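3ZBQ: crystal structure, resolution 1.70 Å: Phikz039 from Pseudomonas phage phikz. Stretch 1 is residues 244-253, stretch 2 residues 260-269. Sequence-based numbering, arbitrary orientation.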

ATOM      1  N   SER A 244     -14.921 -14.903  -2.300  1.00  6.98           N
ATOM      2  CA  SER A 244     -15.385 -15.002  -3.678  1.00  9.76           C
ATOM      3  C   SER A 244     -16.775 -14.390  -3.852  1.00  9.53           C
ATOM      4  O   SER A 244     -17.651 -14.571  -3.006  1.00 10.27           O
ATOM      5  CB  SER A 244     -15.401 -16.464  -4.135  1.00 12.37           C
ATOM      6  OG  SER A 244     -14.113 -17.052  -4.072  1.00 11.37           O
ATOM      7  N   LEU A 245     -16.967 -13.672  -4.958  1.00  7.50           N
ATOM      8  CA  LEU A 245     -18.287 -13.185  -5.350  1.00 10.07           C
ATOM      9  C   LEU A 245     -18.743 -13.858  -6.637  1.00 10.07           C
ATOM     10  O   LEU A 245     -17.978 -13.942  -7.592  1.00 10.57           O
ATOM     11  CB  LEU A 245     -18.254 -11.676  -5.570  1.00  8.27           C
ATOM     12  CG  LEU A 245     -18.059 -10.824  -4.322  1.00 11.77           C
ATOM     13  CD1 LEU A 245     -17.965  -9.338  -4.684  1.00 13.36           C
ATOM     14  CD2 LEU A 245     -19.217 -11.057  -3.381  1.00 12.32           C
ATOM     15  N   TYR A 246     -19.989 -14.329  -6.656  1.00  8.11           N
ATOM     16  CA  TYR A 246     -20.591 -14.889  -7.864  1.00 10.79           C
ATOM     17  C   TYR A 246     -21.894 -14.154  -8.163  1.00 10.34           C
ATOM     18  O   TYR A 246     -22.625 -13.791  -7.240  1.00 11.58           O
ATOM     19  CB  TYR A 246     -20.892 -16.377  -7.666  1.00 11.93           C
ATOM     20  CG  TYR A 246     -19.694 -17.192  -7.246  1.00 10.27           C
ATOM     21  CD1 TYR A 246     -19.351 -17.314  -5.899  1.00  8.24           C
ATOM     22  CD2 TYR A 246     -18.907 -17.841  -8.189  1.00 11.23           C
ATOM     23  CE1 TYR A 246     -18.252 -18.058  -5.506  1.00 10.96           C
ATOM     24  CE2 TYR A 246     -17.810 -18.589  -7.807  1.00 13.04           C
ATOM     25  CZ  TYR A 246     -17.485 -18.690  -6.466  1.00 12.05           C
ATOM     26  OH  TYR A 246     -16.393 -19.433  -6.087  1.00 12.70           O
ATOM     27  N   THR A 247     -22.186 -13.921  -9.442  1.00  9.10           N
ATOM     28  CA  THR A 247     -23.501 -13.399  -9.806  1.00  9.27           C
ATOM     29  C   THR A 247     -24.471 -14.561  -9.972  1.00 13.12           C
ATOM     30  O   THR A 247     -25.685 -14.381  -9.910  1.00 11.55           O
ATOM     31  CB  THR A 247     -23.476 -12.562 -11.081  1.00 11.31           C
ATOM     32  OG1 THR A 247     -22.659 -13.207 -12.068  1.00 13.89           O
ATOM     33  CG2 THR A 247     -22.932 -11.153 -10.788  1.00 12.24           C
ATOM     34  N   ASP A 248     -23.920 -15.753 -10.194  1.00 14.69           N
ATOM     35  CA  ASP A 248     -24.724 -16.977 -10.237  1.00 18.31           C
ATOM     36  C   ASP A 248     -24.330 -17.904  -9.085  1.00 17.14           C
ATOM     37  O   ASP A 248     -23.236 -18.484  -9.089  1.00 17.23           O
ATOM     38  CB  ASP A 248     -24.533 -17.689 -11.577  1.00 17.02           C
ATOM     39  CG  ASP A 248     -25.423 -18.922 -11.726  1.00 21.58           C
ATOM     40  OD1 ASP A 248     -26.121 -19.309 -10.759  1.00 22.18           O
ATOM     41  OD2 ASP A 248     -25.417 -19.502 -12.827  1.00 21.78           O
ATOM     42  N   PRO A 249     -25.224 -18.047  -8.095  1.00 15.83           N
ATOM     43  CA  PRO A 249     -24.977 -18.836  -6.883  1.00 17.35           C
ATOM     44  C   PRO A 249     -24.635 -20.283  -7.206  1.00 21.40           C
ATOM     45  O   PRO A 249     -23.898 -20.921  -6.445  1.00 17.75           O
ATOM     46  CB  PRO A 249     -26.315 -18.767  -6.143  1.00 19.08           C
ATOM     47  CG  PRO A 249     -26.909 -17.461  -6.591  1.00 19.58           C
ATOM     48  CD  PRO A 249     -26.522 -17.349  -8.041  1.00 18.00           C
ATOM     49  N   ASP A 250     -25.149 -20.780  -8.329  1.00 22.49           N
ATOM     50  CA  ASP A 250     -24.909 -22.158  -8.741  1.00 24.34           C
ATOM     51  C   ASP A 250     -23.447 -22.393  -9.093  1.00 23.20           C
ATOM     52  O   ASP A 250     -23.006 -23.540  -9.169  1.00 24.20           O
ATOM     53  CB  ASP A 250     -25.796 -22.543  -9.934  1.00 26.65           C
ATOM     54  CG  ASP A 250     -27.231 -22.857  -9.533  1.00 27.28           C
ATOM     55  OD1 ASP A 250     -27.548 -22.852  -8.319  1.00 22.37           O
ATOM     56  OD2 ASP A 250     -28.049 -23.117 -10.444  1.00 35.80           O
ATOM     57  N   ARG A 251     -22.704 -21.306  -9.314  1.00 21.69           N
ATOM     58  CA  ARG A 251     -21.279 -21.377  -9.657  1.00 19.84           C
ATOM     59  C   ARG A 251     -20.364 -21.343  -8.426  1.00 17.09           C
ATOM     60  O   ARG A 251     -19.134 -21.366  -8.545  1.00 18.02           O
ATOM     61  CB  ARG A 251     -20.903 -20.222 -10.589  1.00 23.47           C
ATOM     62  CG  ARG A 251     -21.903 -19.977 -11.706  1.00 28.29           C
ATOM     63  CD  ARG A 251     -21.323 -20.337 -13.060  1.00 32.82           C
ATOM     64  NE  ARG A 251     -20.032 -19.690 -13.290  1.00 36.67           N
ATOM     65  CZ  ARG A 251     -19.303 -19.847 -14.391  1.00 36.02           C
ATOM     66  NH1 ARG A 251     -19.738 -20.625 -15.373  1.00 41.53           N
ATOM     67  NH2 ARG A 251     -18.137 -19.229 -14.517  1.00 37.22           N
ATOM     68  N   ASP A 252     -20.961 -21.275  -7.244  1.00 16.74           N
ATOM     69  CA  ASP A 252     -20.177 -21.260  -6.018  1.00 15.12           C
ATOM     70  C   ASP A 252     -19.541 -22.640  -5.831  1.00 18.83           C
ATOM     71  O   ASP A 252     -20.190 -23.586  -5.363  1.00 16.20           O
ATOM     72  CB  ASP A 252     -21.076 -20.878  -4.842  1.00 14.01           C
ATOM     73  CG  ASP A 252     -20.342 -20.832  -3.520  1.00 17.02           C
ATOM     74  OD1 ASP A 252     -19.159 -21.231  -3.467  1.00 14.60           O
ATOM     75  OD2 ASP A 252     -20.961 -20.380  -2.531  1.00 20.42           O
ATOM     76  N   VAL A 253     -18.274 -22.746  -6.219  1.00 16.13           N
ATOM     77  CA  VAL A 253     -17.504 -23.983  -6.083  1.00 15.60           C
ATOM     78  C   VAL A 253     -16.104 -23.654  -5.586  1.00 17.46           C
ATOM     79  O   VAL A 253     -15.418 -22.822  -6.182  1.00 20.02           O
ATOM     80  CB  VAL A 253     -17.379 -24.723  -7.424  1.00 13.96           C
ATOM     81  CG1 VAL A 253     -16.546 -26.000  -7.262  1.00 15.24           C
ATOM     82  CG2 VAL A 253     -18.751 -25.040  -7.996  1.00 17.23           C
ATOM     83  N   THR A 260      -9.342 -20.479   5.033  1.00  5.87           N
ATOM     84  CA  THR A 260     -10.618 -19.798   5.208  1.00  6.96           C
ATOM     85  C   THR A 260     -11.217 -19.454   3.839  1.00  6.92           C
ATOM     86  O   THR A 260     -10.511 -19.004   2.937  1.00  6.26           O
ATOM     87  CB  THR A 260     -10.467 -18.534   6.086  1.00  8.49           C
ATOM     88  OG1 THR A 260     -10.259 -18.923   7.446  1.00  7.38           O
ATOM     89  CG2 THR A 260     -11.709 -17.649   6.014  1.00  7.38           C
ATOM     90  N   ARG A 261     -12.513 -19.713   3.678  1.00  7.27           N
ATOM     91  CA  ARG A 261     -13.217 -19.329   2.455  1.00  7.13           C
ATOM     92  C   ARG A 261     -14.541 -18.668   2.824  1.00  9.85           C
ATOM     93  O   ARG A 261     -15.287 -19.153   3.687  1.00  8.46           O
ATOM     94  CB  ARG A 261     -13.452 -20.542   1.541  1.00  9.37           C
ATOM     95  CG  ARG A 261     -14.200 -20.216   0.230  1.00  9.35           C
ATOM     96  CD  ARG A 261     -14.222 -21.398  -0.740  1.00 10.85           C
ATOM     97  NE  ARG A 261     -14.776 -21.021  -2.042  1.00 12.82           N
ATOM     98  CZ  ARG A 261     -16.030 -21.234  -2.432  1.00 15.38           C
ATOM     99  NH1 ARG A 261     -16.896 -21.851  -1.630  1.00 16.24           N
ATOM    100  NH2 ARG A 261     -16.418 -20.834  -3.637  1.00 13.51           N
ATOM    101  N   THR A 262     -14.835 -17.552   2.177  1.00  7.16           N
ATOM    102  CA  THR A 262     -16.142 -16.937   2.347  1.00  8.62           C
ATOM    103  C   THR A 262     -16.663 -16.520   0.976  1.00 10.00           C
ATOM    104  O   THR A 262     -15.880 -16.166   0.085  1.00 10.49           O
ATOM    105  CB  THR A 262     -16.084 -15.763   3.355  1.00  9.62           C
ATOM    106  OG1 THR A 262     -17.410 -15.370   3.726  1.00 12.04           O
ATOM    107  CG2 THR A 262     -15.340 -14.573   2.767  1.00  6.14           C
ATOM    108  N   THR A 263     -17.977 -16.598   0.783  1.00  7.90           N
ATOM    109  CA  THR A 263     -18.564 -16.267  -0.515  1.00 10.70           C
ATOM    110  C   THR A 263     -19.737 -15.304  -0.390  1.00 11.03           C
ATOM    111  O   THR A 263     -20.431 -15.286   0.631  1.00 11.81           O
ATOM    112  CB  THR A 263     -19.030 -17.525  -1.293  1.00 13.00           C
ATOM    113  OG1 THR A 263     -20.204 -18.071  -0.677  1.00 17.07           O
ATOM    114  CG2 THR A 263     -17.939 -18.568  -1.322  1.00 10.49           C
ATOM    115  N   GLY A 264     -19.960 -14.512  -1.434  1.00  8.11           N
ATOM    116  CA  GLY A 264     -21.125 -13.642  -1.487  1.00 10.72           C
ATOM    117  C   GLY A 264     -21.807 -13.757  -2.834  1.00 10.96           C
ATOM    118  O   GLY A 264     -21.151 -14.073  -3.830  1.00  9.81           O
ATOM    119  N   TYR A 265     -23.112 -13.501  -2.876  1.00 10.74           N
ATOM    120  CA  TYR A 265     -23.855 -13.578  -4.128  1.00 10.85           C
ATOM    121  C   TYR A 265     -24.261 -12.187  -4.583  1.00 13.17           C
ATOM    122  O   TYR A 265     -25.124 -11.548  -3.970  1.00 13.94           O
ATOM    123  CB  TYR A 265     -25.065 -14.507  -3.977  1.00 13.58           C
ATOM    124  CG  TYR A 265     -24.648 -15.894  -3.546  1.00 13.72           C
ATOM    125  CD1 TYR A 265     -23.589 -16.538  -4.174  1.00 14.06           C
ATOM    126  CD2 TYR A 265     -25.282 -16.543  -2.496  1.00 18.93           C
ATOM    127  CE1 TYR A 265     -23.180 -17.794  -3.785  1.00 16.80           C
ATOM    128  CE2 TYR A 265     -24.880 -17.806  -2.095  1.00 20.05           C
ATOM    129  CZ  TYR A 265     -23.829 -18.425  -2.750  1.00 22.11           C
ATOM    130  OH  TYR A 265     -23.416 -19.680  -2.371  1.00 21.92           O
ATOM    131  N   ALA A 266     -23.601 -11.712  -5.641  1.00 10.52           N
ATOM    132  CA  ALA A 266     -23.821 -10.371  -6.163  1.00 13.66           C
ATOM    133  C   ALA A 266     -25.032 -10.347  -7.086  1.00 11.07           C
ATOM    134  O   ALA A 266     -25.275 -11.298  -7.829  1.00 12.07           O
ATOM    135  CB  ALA A 266     -22.585  -9.883  -6.906  1.00 12.11           C
ATOM    136  N   ASP A 267     -25.779  -9.250  -7.033  1.00 12.73           N
ATOM    137  CA  ASP A 267     -26.977  -9.063  -7.852  1.00 11.09           C
ATOM    138  C   ASP A 267     -26.658  -9.178  -9.345  1.00 12.93           C
ATOM    139  O   ASP A 267     -26.019  -8.302  -9.912  1.00 10.64           O
ATOM    140  CB  ASP A 267     -27.576  -7.693  -7.531  1.00 11.02           C
ATOM    141  CG  ASP A 267     -28.841  -7.394  -8.317  1.00 15.63           C
ATOM    142  OD1 ASP A 267     -29.416  -8.322  -8.910  1.00 15.86           O
ATOM    143  OD2 ASP A 267     -29.263  -6.218  -8.329  1.00 20.01           O
ATOM    144  N   PRO A 268     -27.122 -10.259  -9.997  1.00 10.47           N
ATOM    145  CA  PRO A 268     -26.772 -10.473 -11.409  1.00 13.13           C
ATOM    146  C   PRO A 268     -27.448  -9.460 -12.323  1.00 12.47           C
ATOM    147  O   PRO A 268     -27.052  -9.289 -13.478  1.00 14.52           O
ATOM    148  CB  PRO A 268     -27.317 -11.882 -11.693  1.00 12.04           C
ATOM    149  CG  PRO A 268     -28.455 -12.033 -10.745  1.00 15.44           C
ATOM    150  CD  PRO A 268     -28.027 -11.308  -9.490  1.00 12.75           C
ATOM    151  N   GLU A 269     -28.468  -8.796 -11.799  1.00 10.66           N
ATOM    152  CA  GLU A 269     -29.171  -7.757 -12.536  1.00 14.46           C
ATOM    153  C   GLU A 269     -28.327  -6.488 -12.569  1.00 15.19           C
ATOM    154  O   GLU A 269     -28.342  -5.740 -13.545  1.00 13.74           O
ATOM    155  CB  GLU A 269     -30.491  -7.478 -11.831  1.00 16.50           C
ATOM    156  CG  GLU A 269     -31.494  -6.652 -12.590  1.00 22.83           C
ATOM    157  CD  GLU A 269     -32.832  -6.610 -11.865  1.00 21.02           C
ATOM    158  OE1 GLU A 269     -33.661  -7.519 -12.084  1.00 26.41           O
ATOM    159  OE2 GLU A 269     -33.038  -5.683 -11.055  1.00 20.16           O
TER
HETATM  160  O   HOH W   1     -13.696 -19.632  -4.133  1.00 17.89           O
HETATM  161  O   HOH W   2     -26.374 -13.755  -7.304  1.00 13.35           O
HETATM  162  O   HOH W   3     -19.347 -23.621  -2.069  1.00 22.39           O

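The two stretches form a short parallel β-ladder whose S244, Y246, T263 and Y265 face is locked by a carboxylate, D252, reaching back from the loop that follows the first strand. The strand axes approach to 4.7 Å with 25° between their N-to-C directions, and the bridges pair S244 with T263, L245 with G264, and Y246 with Y265.

Four hydrogen bonds define the ladder. S244 N donates to T262 O (2.9 Å) and G264 N to S244 O (2.8 Å); Y246 N then donates to G264 O (3.1 Å) and A266 N to Y246 O (2.8 Å). S244 and Y246 thus each bond two residues flanking their partner, the parallel pattern, with N-H...O angles of 147–164°. Beyond the last bridge, water 2 extends the link, donating to T247 O (2.8 Å) and A266 O (2.7 Å).

G264 has no side chain, and L245 uses that space: an ideal CB on G264 would lie 2.9 Å from L245 CD2, a clash.

On the opposite face, D252 divides its oxygens among three partners. Its OD1 forms a salt bridge with R261, accepting from NH2 at 2.8 Å and NH1 at 3.0 Å; both contacts lie near the guanidinium plane, where the N-H groups point. D252 OD2 accepts from Y265 OH (2.6 Å) and T263 OG1 (3.1 Å), so the guanidinium engages one oxygen and the two hydroxyls the other, while the arginine's charge offsets that of the carboxylate as a whole. R261 is extended, with chi1 to chi3 all t, which carries its NH2 to Y246 OH as well (2.8 Å), though the 122° angle makes that bond weak. Water 1 accepts from R261 NE (2.7 Å) and hydrogen-bonds S244 OG (2.6 Å).

P249 supplies an apolar contact: its CB sits 4.0 Å from the Y265 ring centroid, 9° off the normal, a CH-π contact over the face.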